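Local coordinates for pyroglutamyl-peptidase I (Fervidobacterium islandicum, PDB 6LTQ), which probably removes N-terminal pyroglutamyl residues from peptides, as a thermophilic cysteine peptidase of the pyrrolidone carboxyl peptidase family, at residues R35-F45 with L203-L214; L55-T63 with D101-K112. All coordinates share one frame; numbering follows the deposited sequence.

Contact 1: R35-F45 with L203-L214; sequences RIVKRLSKAVF and LELQTKAVRLIL
Ile36 holds CG1 opposite its carbonyl carbon (chi1 -65°) and the chain runs on extended (chi2 176°), which brings CD1 to within 3.6 Å of Gln206 CB, while the CG2 branch turns to Val210. The side chain is thereby a knob in the hole formed by Leu203, Gln206, Thr207 and Val210. One turn later Leu40 enters the next hole, among Thr207, Val210, Arg211 and Leu214, with its CD1 3.7 Å from Val210 CG1. The short helical segments cross at -65°, 9.9 Å apart at their axes. Thr207 borders both holes: its OG1 donates a hydrogen bond back to Leu203 O (2.8 Å), from above the carbonyl plane, and its CG2 faces Arg39 CD and Leu40 CD2. With alanine at Thr207, a gap would probably open beneath Arg39 CD and Leu40 CD2, and Leu203 O would lose its hydroxyl donor. Arg39 lays one face of its guanidinium over Leu203 CD2, which sits 3.2 Å from the plane, toward the rim. Beyond the helix end, Phe45 CZ abuts Leu214 CD1 at 3.9 Å. Ile36 and Val210 both also touch Leu81 of strand 77-83, so the pair packs against the sheet. Gln206 NE2 is held by Met201 O and Pro182 O, whereas its OE1 is buried without a partner. The interface is therefore an apolar seam with charged groups at its solvent margin, held by shape rather than by polar bonds between the helices.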
loop_
_atom_site.group_PDB
_atom_site.type_symbol
_atom_site.label_atom_id
_atom_site.label_comp_id
_atom_site.label_asym_id
_atom_site.label_seq_id
_atom_site.Cartn_x
_atom_site.Cartn_y
_atom_site.Cartn_z
ATOM N N ARG D 35 -20.446 -11.746 -12.801
ATOM C CA ARG D 35 -21.599 -11.820 -11.899
ATOM C C ARG D 35 -22.509 -10.604 -12.030
ATOM O O ARG D 35 -23.736 -10.749 -12.025
ATOM C CB ARG D 35 -21.147 -11.956 -10.448
ATOM C CG ARG D 35 -20.343 -13.188 -10.179
ATOM C CD ARG D 35 -21.238 -14.368 -9.867
ATOM N NE ARG D 35 -22.134 -14.090 -8.752
ATOM C CZ ARG D 35 -21.867 -14.406 -7.490
ATOM N NH1 ARG D 35 -22.744 -14.120 -6.535
ATOM N NH2 ARG D 35 -20.722 -15.005 -7.182
ATOM N N ILE D 36 -21.938 -9.396 -12.137
ATOM C CA ILE D 36 -22.764 -8.193 -12.284
ATOM C C ILE D 36 -23.547 -8.236 -13.588
ATOM O O ILE D 36 -24.716 -7.827 -13.647
ATOM C CB ILE D 36 -21.908 -6.912 -12.218
ATOM C CG1 ILE D 36 -21.257 -6.724 -10.852
ATOM C CG2 ILE D 36 -22.756 -5.667 -12.568
ATOM C CD1 ILE D 36 -20.331 -5.495 -10.834
ATOM N N VAL D 37 -22.891 -8.665 -14.670
ATOM C CA VAL D 37 -23.567 -8.717 -15.959
ATOM C C VAL D 37 -24.750 -9.685 -15.884
ATOM O O VAL D 37 -25.860 -9.368 -16.334
ATOM C CB VAL D 37 -22.574 -9.112 -17.068
ATOM C CG1 VAL D 37 -23.339 -9.473 -18.356
ATOM C CG2 VAL D 37 -21.584 -7.973 -17.357
ATOM N N LYS D 38 -24.532 -10.853 -15.272
ATOM C CA LYS D 38 -25.619 -11.817 -15.082
ATOM C C LYS D 38 -26.724 -11.217 -14.231
ATOM O O LYS D 38 -27.910 -11.395 -14.522
ATOM C CB LYS D 38 -25.096 -13.103 -14.430
ATOM C CG LYS D 38 -24.129 -13.921 -15.287
ATOM C CD LYS D 38 -23.708 -15.217 -14.555
ATOM C CE LYS D 38 -23.270 -14.949 -13.100
ATOM N NZ LYS D 38 -22.586 -16.108 -12.446
ATOM N N ARG D 39 -26.360 -10.512 -13.161
ATOM C CA ARG D 39 -27.380 -9.918 -12.305
ATOM C C ARG D 39 -28.215 -8.880 -13.051
ATOM O O ARG D 39 -29.434 -8.816 -12.877
ATOM C CB ARG D 39 -26.737 -9.309 -11.062
ATOM C CG ARG D 39 -27.748 -8.762 -10.089
ATOM C CD ARG D 39 -27.159 -8.667 -8.702
ATOM N NE ARG D 39 -27.061 -9.973 -8.061
ATOM C CZ ARG D 39 -26.738 -10.141 -6.784
ATOM N NH1 ARG D 39 -26.484 -9.082 -6.022
ATOM N NH2 ARG D 39 -26.665 -11.360 -6.268
ATOM N N LEU D 40 -27.579 -8.053 -13.872
ATOM C CA LEU D 40 -28.255 -6.960 -14.553
ATOM C C LEU D 40 -28.933 -7.414 -15.849
ATOM O O LEU D 40 -29.608 -6.594 -16.511
ATOM C CB LEU D 40 -27.284 -5.813 -14.803
ATOM C CG LEU D 40 -26.884 -5.046 -13.534
ATOM C CD1 LEU D 40 -26.000 -3.820 -13.829
ATOM C CD2 LEU D 40 -28.094 -4.629 -12.659
ATOM N N SER D 41 -28.711 -8.693 -16.227
ATOM C CA SER D 41 -29.392 -9.434 -17.298
ATOM C C SER D 41 -30.873 -9.103 -17.426
ATOM O O SER D 41 -31.322 -8.908 -18.564
ATOM C CB SER D 41 -29.275 -10.956 -16.988
ATOM O OG SER D 41 -28.077 -11.592 -17.497
ATOM N N LYS D 42 -31.521 -8.767 -16.299
ATOM C CA LYS D 42 -32.934 -8.373 -16.212
ATOM C C LYS D 42 -33.074 -6.853 -16.421
ATOM O O LYS D 42 -33.287 -6.055 -15.496
ATOM C CB LYS D 42 -33.453 -8.816 -14.855
ATOM C CG LYS D 42 -32.693 -10.116 -14.387
ATOM C CD LYS D 42 -33.290 -10.654 -13.091
ATOM C CE LYS D 42 -32.503 -11.810 -12.453
ATOM N NZ LYS D 42 -33.331 -13.058 -12.372
ATOM N N ALA D 43 -32.979 -6.459 -17.696
ATOM C CA ALA D 43 -32.746 -5.064 -18.084
ATOM C C ALA D 43 -34.058 -4.279 -18.048
ATOM O O ALA D 43 -34.694 -3.999 -19.063
ATOM C CB ALA D 43 -32.106 -5.009 -19.469
ATOM N N VAL D 44 -34.427 -3.891 -16.829
ATOM C CA VAL D 44 -35.613 -3.061 -16.625
ATOM C C VAL D 44 -35.108 -1.624 -16.563
ATOM O O VAL D 44 -35.030 -0.987 -15.510
ATOM C CB VAL D 44 -36.391 -3.480 -15.372
ATOM C CG1 VAL D 44 -37.307 -4.652 -15.674
ATOM C CG2 VAL D 44 -35.440 -3.824 -14.231
ATOM N N PHE D 45 -34.735 -1.102 -17.735
ATOM C CA PHE D 45 -34.249 0.272 -17.868
ATOM C C PHE D 45 -35.102 1.096 -18.821
ATOM O O PHE D 45 -35.241 0.722 -20.003
ATOM C CB PHE D 45 -32.790 0.265 -18.322
ATOM C CG PHE D 45 -31.833 -0.148 -17.246
ATOM C CD1 PHE D 45 -31.442 0.754 -16.271
ATOM C CD2 PHE D 45 -31.341 -1.440 -17.196
ATOM C CE1 PHE D 45 -30.566 0.375 -15.266
ATOM C CE2 PHE D 45 -30.467 -1.829 -16.199
ATOM C CZ PHE D 45 -30.077 -0.921 -15.232
ATOM N N LEU D 203 -20.844 -7.783 -3.850
ATOM C CA LEU D 203 -21.536 -7.809 -5.138
ATOM C C LEU D 203 -22.689 -6.820 -5.151
ATOM O O LEU D 203 -22.929 -6.132 -6.159
ATOM C CB LEU D 203 -22.051 -9.225 -5.428
ATOM C CG LEU D 203 -22.808 -9.372 -6.757
ATOM C CD1 LEU D 203 -21.880 -9.124 -7.968
ATOM C CD2 LEU D 203 -23.448 -10.755 -6.832
ATOM N N GLU D 204 -23.402 -6.701 -4.026
ATOM C CA GLU D 204 -24.538 -5.791 -3.979
ATOM C C GLU D 204 -24.116 -4.348 -4.254
ATOM O O GLU D 204 -24.739 -3.645 -5.064
ATOM C CB GLU D 204 -25.254 -5.920 -2.628
ATOM C CG GLU D 204 -25.607 -7.382 -2.239
ATOM C CD GLU D 204 -24.471 -8.124 -1.510
ATOM O OE1 GLU D 204 -24.294 -7.908 -0.285
ATOM O OE2 GLU D 204 -23.772 -8.949 -2.135
ATOM N N LEU D 205 -23.028 -3.903 -3.628
ATOM C CA LEU D 205 -22.588 -2.522 -3.833
ATOM C C LEU D 205 -21.999 -2.323 -5.228
ATOM O O LEU D 205 -22.259 -1.297 -5.873
ATOM C CB LEU D 205 -21.581 -2.121 -2.746
ATOM C CG LEU D 205 -21.189 -0.636 -2.739
ATOM C CD1 LEU D 205 -22.412 0.285 -2.581
ATOM C CD2 LEU D 205 -20.129 -0.351 -1.651
ATOM N N GLN D 206 -21.222 -3.292 -5.725
ATOM C CA GLN D 206 -20.700 -3.177 -7.090
ATOM C C GLN D 206 -21.838 -3.129 -8.108
ATOM O O GLN D 206 -21.791 -2.364 -9.079
ATOM C CB GLN D 206 -19.776 -4.348 -7.425
ATOM C CG GLN D 206 -18.537 -4.462 -6.570
ATOM C CD GLN D 206 -17.513 -5.346 -7.214
ATOM O OE1 GLN D 206 -17.438 -5.432 -8.446
ATOM N NE2 GLN D 206 -16.718 -6.021 -6.399
ATOM N N THR D 207 -22.861 -3.962 -7.911
ATOM C CA THR D 207 -24.007 -3.949 -8.816
ATOM C C THR D 207 -24.729 -2.613 -8.751
ATOM O O THR D 207 -25.114 -2.048 -9.786
ATOM C CB THR D 207 -24.942 -5.108 -8.476
ATOM O OG1 THR D 207 -24.219 -6.339 -8.601
ATOM C CG2 THR D 207 -26.129 -5.137 -9.424
ATOM N N LYS D 208 -24.897 -2.074 -7.546
ATOM C CA LYS D 208 -25.509 -0.761 -7.420
ATOM C C LYS D 208 -24.702 0.293 -8.176
ATOM O O LYS D 208 -25.275 1.174 -8.838
ATOM C CB LYS D 208 -25.660 -0.394 -5.940
ATOM C CG LYS D 208 -26.201 1.007 -5.712
ATOM C CD LYS D 208 -26.421 1.318 -4.224
ATOM C CE LYS D 208 -26.921 2.745 -4.014
ATOM N NZ LYS D 208 -27.182 3.077 -2.575
ATOM N N ALA D 209 -23.369 0.211 -8.118
ATOM C CA ALA D 209 -22.561 1.210 -8.807
ATOM C C ALA D 209 -22.798 1.164 -10.314
ATOM O O ALA D 209 -23.033 2.197 -10.951
ATOM C CB ALA D 209 -21.081 1.004 -8.487
ATOM N N VAL D 210 -22.756 -0.036 -10.896
ATOM C CA VAL D 210 -22.953 -0.165 -12.334
ATOM C C VAL D 210 -24.382 0.215 -12.704
ATOM O O VAL D 210 -24.620 0.855 -13.739
ATOM C CB VAL D 210 -22.586 -1.584 -12.793
ATOM C CG1 VAL D 210 -22.920 -1.773 -14.276
ATOM C CG2 VAL D 210 -21.076 -1.830 -12.547
ATOM N N ARG D 211 -25.348 -0.150 -11.854
ATOM C CA ARG D 211 -26.743 0.252 -12.060
ATOM C C ARG D 211 -26.866 1.763 -12.134
ATOM O O ARG D 211 -27.499 2.305 -13.048
ATOM C CB ARG D 211 -27.592 -0.379 -10.946
ATOM C CG ARG D 211 -29.120 -0.206 -10.992
ATOM C CD ARG D 211 -29.775 0.079 -9.686
ATOM N NE ARG D 211 -29.499 -0.997 -8.727
ATOM C CZ ARG D 211 -29.979 -1.151 -7.486
ATOM N NH1 ARG D 211 -30.991 -0.438 -7.015
ATOM N NH2 ARG D 211 -29.543 -2.221 -6.760
ATOM N N LEU D 212 -26.177 2.463 -11.236
ATOM C CA LEU D 212 -26.239 3.918 -11.225
ATOM C C LEU D 212 -25.617 4.529 -12.473
ATOM O O LEU D 212 -26.051 5.596 -12.927
ATOM C CB LEU D 212 -25.557 4.476 -9.973
ATOM C CG LEU D 212 -26.355 4.380 -8.668
ATOM C CD1 LEU D 212 -25.429 4.519 -7.441
ATOM C CD2 LEU D 212 -27.464 5.436 -8.649
ATOM N N ILE D 213 -24.546 3.923 -12.994
ATOM C CA ILE D 213 -23.962 4.437 -14.229
ATOM C C ILE D 213 -24.971 4.309 -15.368
ATOM O O ILE D 213 -25.200 5.252 -16.137
ATOM C CB ILE D 213 -22.648 3.712 -14.562
ATOM C CG1 ILE D 213 -21.564 3.983 -13.498
ATOM C CG2 ILE D 213 -22.150 4.146 -15.951
ATOM C CD1 ILE D 213 -20.348 3.087 -13.662
ATOM N N LEU D 214 -25.597 3.134 -15.476
ATOM C CA LEU D 214 -26.579 2.897 -16.531
ATOM C C LEU D 214 -27.776 3.823 -16.390
ATOM O O LEU D 214 -28.273 4.359 -17.389
ATOM C CB LEU D 214 -27.030 1.442 -16.502
ATOM C CG LEU D 214 -25.982 0.411 -16.914
ATOM C CD1 LEU D 214 -26.436 -0.999 -16.530
ATOM C CD2 LEU D 214 -25.631 0.514 -18.415
#

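Contact 2: L55-T63 with D101-K112; sequences LPVSYQKST and DSKHPDNDGQVK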
loop_
_atom_site.group_PDB
_atom_site.type_symbol
_atom_site.label_atom_id
_atom_site.label_comp_id
_atom_site.label_asym_id
_atom_site.label_seq_id
_atom_site.Cartn_x
_atom_site.Cartn_y
_atom_site.Cartn_z
ATOM N N LEU D 55 -17.103 -12.074 -22.115
ATOM C CA LEU D 55 -15.965 -12.286 -22.998
ATOM C C LEU D 55 -14.977 -13.264 -22.397
ATOM O O LEU D 55 -14.811 -13.326 -21.170
ATOM C CB LEU D 55 -15.251 -10.953 -23.269
ATOM C CG LEU D 55 -16.138 -9.893 -23.901
ATOM C CD1 LEU D 55 -15.426 -8.538 -23.865
ATOM C CD2 LEU D 55 -16.504 -10.264 -25.343
ATOM N N PRO D 56 -14.285 -14.026 -23.235
ATOM C CA PRO D 56 -13.219 -14.883 -22.728
ATOM C C PRO D 56 -11.988 -14.056 -22.391
ATOM O O PRO D 56 -11.674 -13.062 -23.046
ATOM C CB PRO D 56 -12.930 -15.820 -23.905
ATOM C CG PRO D 56 -13.272 -14.990 -25.099
ATOM C CD PRO D 56 -14.438 -14.134 -24.703
ATOM N N VAL D 57 -11.263 -14.517 -21.387
ATOM C CA VAL D 57 -9.990 -13.903 -21.049
ATOM C C VAL D 57 -8.945 -14.541 -21.957
ATOM O O VAL D 57 -8.214 -15.457 -21.560
ATOM C CB VAL D 57 -9.672 -14.065 -19.557
ATOM C CG1 VAL D 57 -8.333 -13.391 -19.223
ATOM C CG2 VAL D 57 -10.827 -13.472 -18.719
ATOM N N SER D 58 -8.880 -14.050 -23.190
ATOM C CA SER D 58 -8.046 -14.639 -24.232
ATOM C C SER D 58 -7.588 -13.528 -25.161
ATOM O O SER D 58 -8.416 -12.778 -25.679
ATOM C CB SER D 58 -8.824 -15.706 -25.028
ATOM O OG SER D 58 -8.302 -15.881 -26.337
ATOM N N TYR D 59 -6.275 -13.434 -25.387
ATOM C CA TYR D 59 -5.790 -12.360 -26.243
ATOM C C TYR D 59 -6.461 -12.416 -27.603
ATOM O O TYR D 59 -6.980 -11.406 -28.097
ATOM C CB TYR D 59 -4.274 -12.461 -26.403
ATOM C CG TYR D 59 -3.481 -11.987 -25.215
ATOM C CD1 TYR D 59 -3.483 -10.638 -24.837
ATOM C CD2 TYR D 59 -2.681 -12.867 -24.504
ATOM C CE1 TYR D 59 -2.723 -10.203 -23.756
ATOM C CE2 TYR D 59 -1.922 -12.442 -23.435
ATOM C CZ TYR D 59 -1.942 -11.112 -23.065
ATOM O OH TYR D 59 -1.172 -10.737 -21.986
ATOM N N GLN D 60 -6.565 -13.610 -28.178
ATOM C CA GLN D 60 -7.131 -13.693 -29.514
ATOM C C GLN D 60 -8.649 -13.646 -29.522
ATOM O O GLN D 60 -9.220 -12.811 -30.235
ATOM C CB GLN D 60 -6.611 -14.961 -30.204
ATOM C CG GLN D 60 -7.023 -15.155 -31.656
ATOM C CD GLN D 60 -7.819 -16.431 -31.862
ATOM O OE1 GLN D 60 -7.757 -17.354 -31.046
ATOM N NE2 GLN D 60 -8.567 -16.495 -32.958
ATOM N N LYS D 61 -9.316 -14.441 -28.691
ATOM C CA LYS D 61 -10.759 -14.570 -28.845
ATOM C C LYS D 61 -11.540 -13.418 -28.218
ATOM O O LYS D 61 -12.653 -13.129 -28.681
ATOM C CB LYS D 61 -11.249 -15.888 -28.240
ATOM C CG LYS D 61 -10.637 -17.138 -28.864
ATOM C CD LYS D 61 -11.264 -18.409 -28.305
ATOM C CE LYS D 61 -10.453 -19.638 -28.696
ATOM N NZ LYS D 61 -9.235 -19.825 -27.843
ATOM N N SER D 62 -10.979 -12.722 -27.217
ATOM C CA SER D 62 -11.726 -11.641 -26.575
ATOM C C SER D 62 -12.243 -10.641 -27.598
ATOM O O SER D 62 -13.416 -10.250 -27.559
ATOM C CB SER D 62 -10.866 -10.949 -25.512
ATOM O OG SER D 62 -9.763 -10.270 -26.097
ATOM N N THR D 63 -11.364 -10.139 -28.469
ATOM C CA THR D 63 -11.824 -9.149 -29.432
ATOM C C THR D 63 -12.530 -9.782 -30.630
ATOM O O THR D 63 -13.282 -9.085 -31.311
ATOM C CB THR D 63 -10.670 -8.271 -29.938
ATOM O OG1 THR D 63 -9.586 -9.097 -30.394
ATOM C CG2 THR D 63 -10.173 -7.330 -28.820
ATOM N N ASP D 101 0.957 -6.755 -23.020
ATOM C CA ASP D 101 2.202 -7.034 -22.312
ATOM C C ASP D 101 1.884 -7.615 -20.943
ATOM O O ASP D 101 1.406 -6.894 -20.061
ATOM C CB ASP D 101 3.034 -5.773 -22.177
ATOM C CG ASP D 101 4.446 -6.071 -21.763
ATOM O OD1 ASP D 101 5.107 -6.825 -22.499
ATOM O OD2 ASP D 101 4.890 -5.583 -20.703
ATOM N N SER D 102 2.203 -8.891 -20.753
ATOM C CA SER D 102 2.108 -9.498 -19.434
ATOM C C SER D 102 2.908 -10.791 -19.430
ATOM O O SER D 102 3.025 -11.468 -20.454
ATOM C CB SER D 102 0.645 -9.771 -19.046
ATOM O OG SER D 102 0.562 -10.475 -17.819
ATOM N N LYS D 103 3.496 -11.104 -18.281
ATOM C CA LYS D 103 4.147 -12.394 -18.154
ATOM C C LYS D 103 3.127 -13.499 -17.956
ATOM O O LYS D 103 3.450 -14.671 -18.175
ATOM C CB LYS D 103 5.165 -12.424 -17.003
ATOM C CG LYS D 103 6.365 -11.463 -17.075
ATOM C CD LYS D 103 5.959 -9.997 -16.961
ATOM C CE LYS D 103 4.911 -9.792 -15.873
ATOM N NZ LYS D 103 4.357 -8.415 -15.850
ATOM N N HIS D 104 1.905 -13.141 -17.565
ATOM C CA HIS D 104 0.870 -14.127 -17.291
ATOM C C HIS D 104 0.172 -14.532 -18.583
ATOM O O HIS D 104 -0.212 -13.675 -19.383
ATOM C CB HIS D 104 -0.166 -13.579 -16.325
ATOM C CG HIS D 104 0.385 -13.233 -14.983
ATOM N ND1 HIS D 104 1.130 -14.118 -14.236
ATOM C CD2 HIS D 104 0.285 -12.103 -14.245
ATOM C CE1 HIS D 104 1.476 -13.545 -13.097
ATOM N NE2 HIS D 104 0.970 -12.324 -13.076
ATOM N N PRO D 105 -0.058 -15.822 -18.781
ATOM C CA PRO D 105 -0.803 -16.259 -19.961
ATOM C C PRO D 105 -2.270 -15.901 -19.824
ATOM O O PRO D 105 -2.772 -15.624 -18.730
ATOM C CB PRO D 105 -0.596 -17.778 -19.963
ATOM C CG PRO D 105 -0.495 -18.114 -18.508
ATOM C CD PRO D 105 0.200 -16.928 -17.847
ATOM N N ASP D 106 -2.965 -15.897 -20.956
ATOM C CA ASP D 106 -4.417 -15.802 -20.903
ATOM C C ASP D 106 -4.976 -17.187 -20.575
ATOM O O ASP D 106 -4.240 -18.117 -20.227
ATOM C CB ASP D 106 -4.979 -15.200 -22.188
ATOM C CG ASP D 106 -4.708 -16.039 -23.426
ATOM O OD1 ASP D 106 -4.214 -17.187 -23.324
ATOM O OD2 ASP D 106 -4.988 -15.516 -24.522
ATOM N N ASN D 107 -6.293 -17.336 -20.658
ATOM C CA ASN D 107 -6.890 -18.618 -20.316
ATOM C C ASN D 107 -6.607 -19.696 -21.360
ATOM O O ASN D 107 -6.814 -20.884 -21.072
ATOM C CB ASN D 107 -8.402 -18.442 -20.137
ATOM C CG ASN D 107 -8.783 -18.020 -18.723
ATOM O OD1 ASN D 107 -7.981 -18.120 -17.797
ATOM N ND2 ASN D 107 -10.019 -17.566 -18.552
ATOM N N ASP D 108 -6.097 -19.318 -22.534
ATOM C CA ASP D 108 -5.692 -20.263 -23.566
ATOM C C ASP D 108 -4.204 -20.595 -23.526
ATOM O O ASP D 108 -3.718 -21.301 -24.416
ATOM C CB ASP D 108 -6.057 -19.726 -24.949
ATOM C CG ASP D 108 -7.546 -19.448 -25.104
ATOM O OD1 ASP D 108 -8.345 -19.984 -24.313
ATOM O OD2 ASP D 108 -7.928 -18.706 -26.035
ATOM N N GLY D 109 -3.480 -20.146 -22.500
ATOM C CA GLY D 109 -2.057 -20.369 -22.428
ATOM C C GLY D 109 -1.178 -19.455 -23.256
ATOM O O GLY D 109 0.040 -19.650 -23.251
ATOM N N GLN D 110 -1.720 -18.451 -23.935
ATOM C CA GLN D 110 -0.854 -17.457 -24.565
ATOM C C GLN D 110 -0.361 -16.333 -23.674
ATOM O O GLN D 110 -1.105 -15.756 -22.879
ATOM C CB GLN D 110 -1.499 -16.857 -25.817
ATOM C CG GLN D 110 -0.436 -16.239 -26.822
ATOM C CD GLN D 110 0.864 -17.004 -27.045
ATOM O OE1 GLN D 110 0.890 -18.234 -27.199
ATOM N NE2 GLN D 110 1.975 -16.254 -27.027
ATOM N N VAL D 111 0.911 -16.004 -23.906
ATOM C CA VAL D 111 1.651 -14.936 -23.278
ATOM C C VAL D 111 1.991 -13.951 -24.385
ATOM O O VAL D 111 2.515 -14.344 -25.435
ATOM C CB VAL D 111 2.924 -15.480 -22.604
ATOM C CG1 VAL D 111 3.850 -14.322 -22.187
ATOM C CG2 VAL D 111 2.570 -16.352 -21.410
ATOM N N LYS D 112 1.714 -12.675 -24.140
ATOM C CA LYS D 112 2.007 -11.597 -25.073
ATOM C C LYS D 112 2.950 -10.630 -24.377
ATOM O O LYS D 112 2.733 -10.270 -23.216
ATOM C CB LYS D 112 0.738 -10.844 -25.511
ATOM C CG LYS D 112 -0.164 -11.560 -26.514
ATOM C CD LYS D 112 0.611 -12.213 -27.646
ATOM C CE LYS D 112 -0.288 -12.435 -28.858
ATOM N NZ LYS D 112 -0.245 -13.849 -29.337
HETATM O O HOH W 1 -11.750 -17.324 -20.797
HETATM O O HOH W 2 -5.361 -15.786 -27.199
HETATM O O HOH W 3 0.713 -12.375 -21.655
#
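The carboxylate of Asp106 is shared between two backbones. Its OD2 accepts from Tyr59 N at 2.6 Å through the anti lone pair, and its OD1 takes Asp108 N and Gln110 N of its own loop from opposite faces of the carboxylate plane. A chi1 of 63° places CG between the backbone N and the carbonyl carbon, turning the group to both sets of donors at once. Water 2 also donates to OD2 and links it to Ser58 OG and Gln60 N. Beside it, Asn107 N donates a backbone hydrogen bond to Val57 O at 2.8 Å. Water 1 joins Val57 N to Asn107 ND2, which bonds to Pro24 O as well. The motif is a capped helix start docked on a turn: Ser58 is the N-cap of helix 59-72, its OG accepting from Lys61 N, while Asp106 begins both an Asx turn and the type I turn that runs to Gly109. Ser58 OG also donates to Asp108 OD2 at 2.9 Å, from above the carboxylate plane. Asp108 OD2 is in turn salt-bridged to Lys61 NZ at a very short 2.5 Å. Two carboxylates at a helix N terminus would be expected to be favoured electrostatically. Tyr59 reaches farther along the loop. Lys112 CG lies over the centre of its ring, 3.5 Å from the centroid, in a CH-pi contact, and Gln110 O lies in plane at the ring edge near CE2. Water 3, 2.5 Å from Tyr59 OH, accepts from Lys112 N and lies within bonding distance of Ser102 O and His104 O. Tyr59 and Val57 also touch Ile155, whose neighbour Cys156 is oxidised to cysteinesulfonic acid and is probably the family's catalytic cysteine.

In the fold
From the N terminus the chain runs through strand 15-22 into helix 32-40, where contact 1 begins; it is completed only at helix 203-215, close to the C terminus, and so closes a loop spanning most of the protein. Contact 2 falls wholly within that span: after strand 48-55, the start of helix 59-72 meets the loop between strands 90-97 and 124-126, closing a shorter loop that holds the rest of helix 59-72 and strands 77-83 and 90-97. The loops therefore nest and do not cross. Contact 1 joins two helices packed against the central mixed sheet, whereas contact 2 ties a helix start to a long loop. Their centres are 26 Å apart, on opposite sides of the chain's centre.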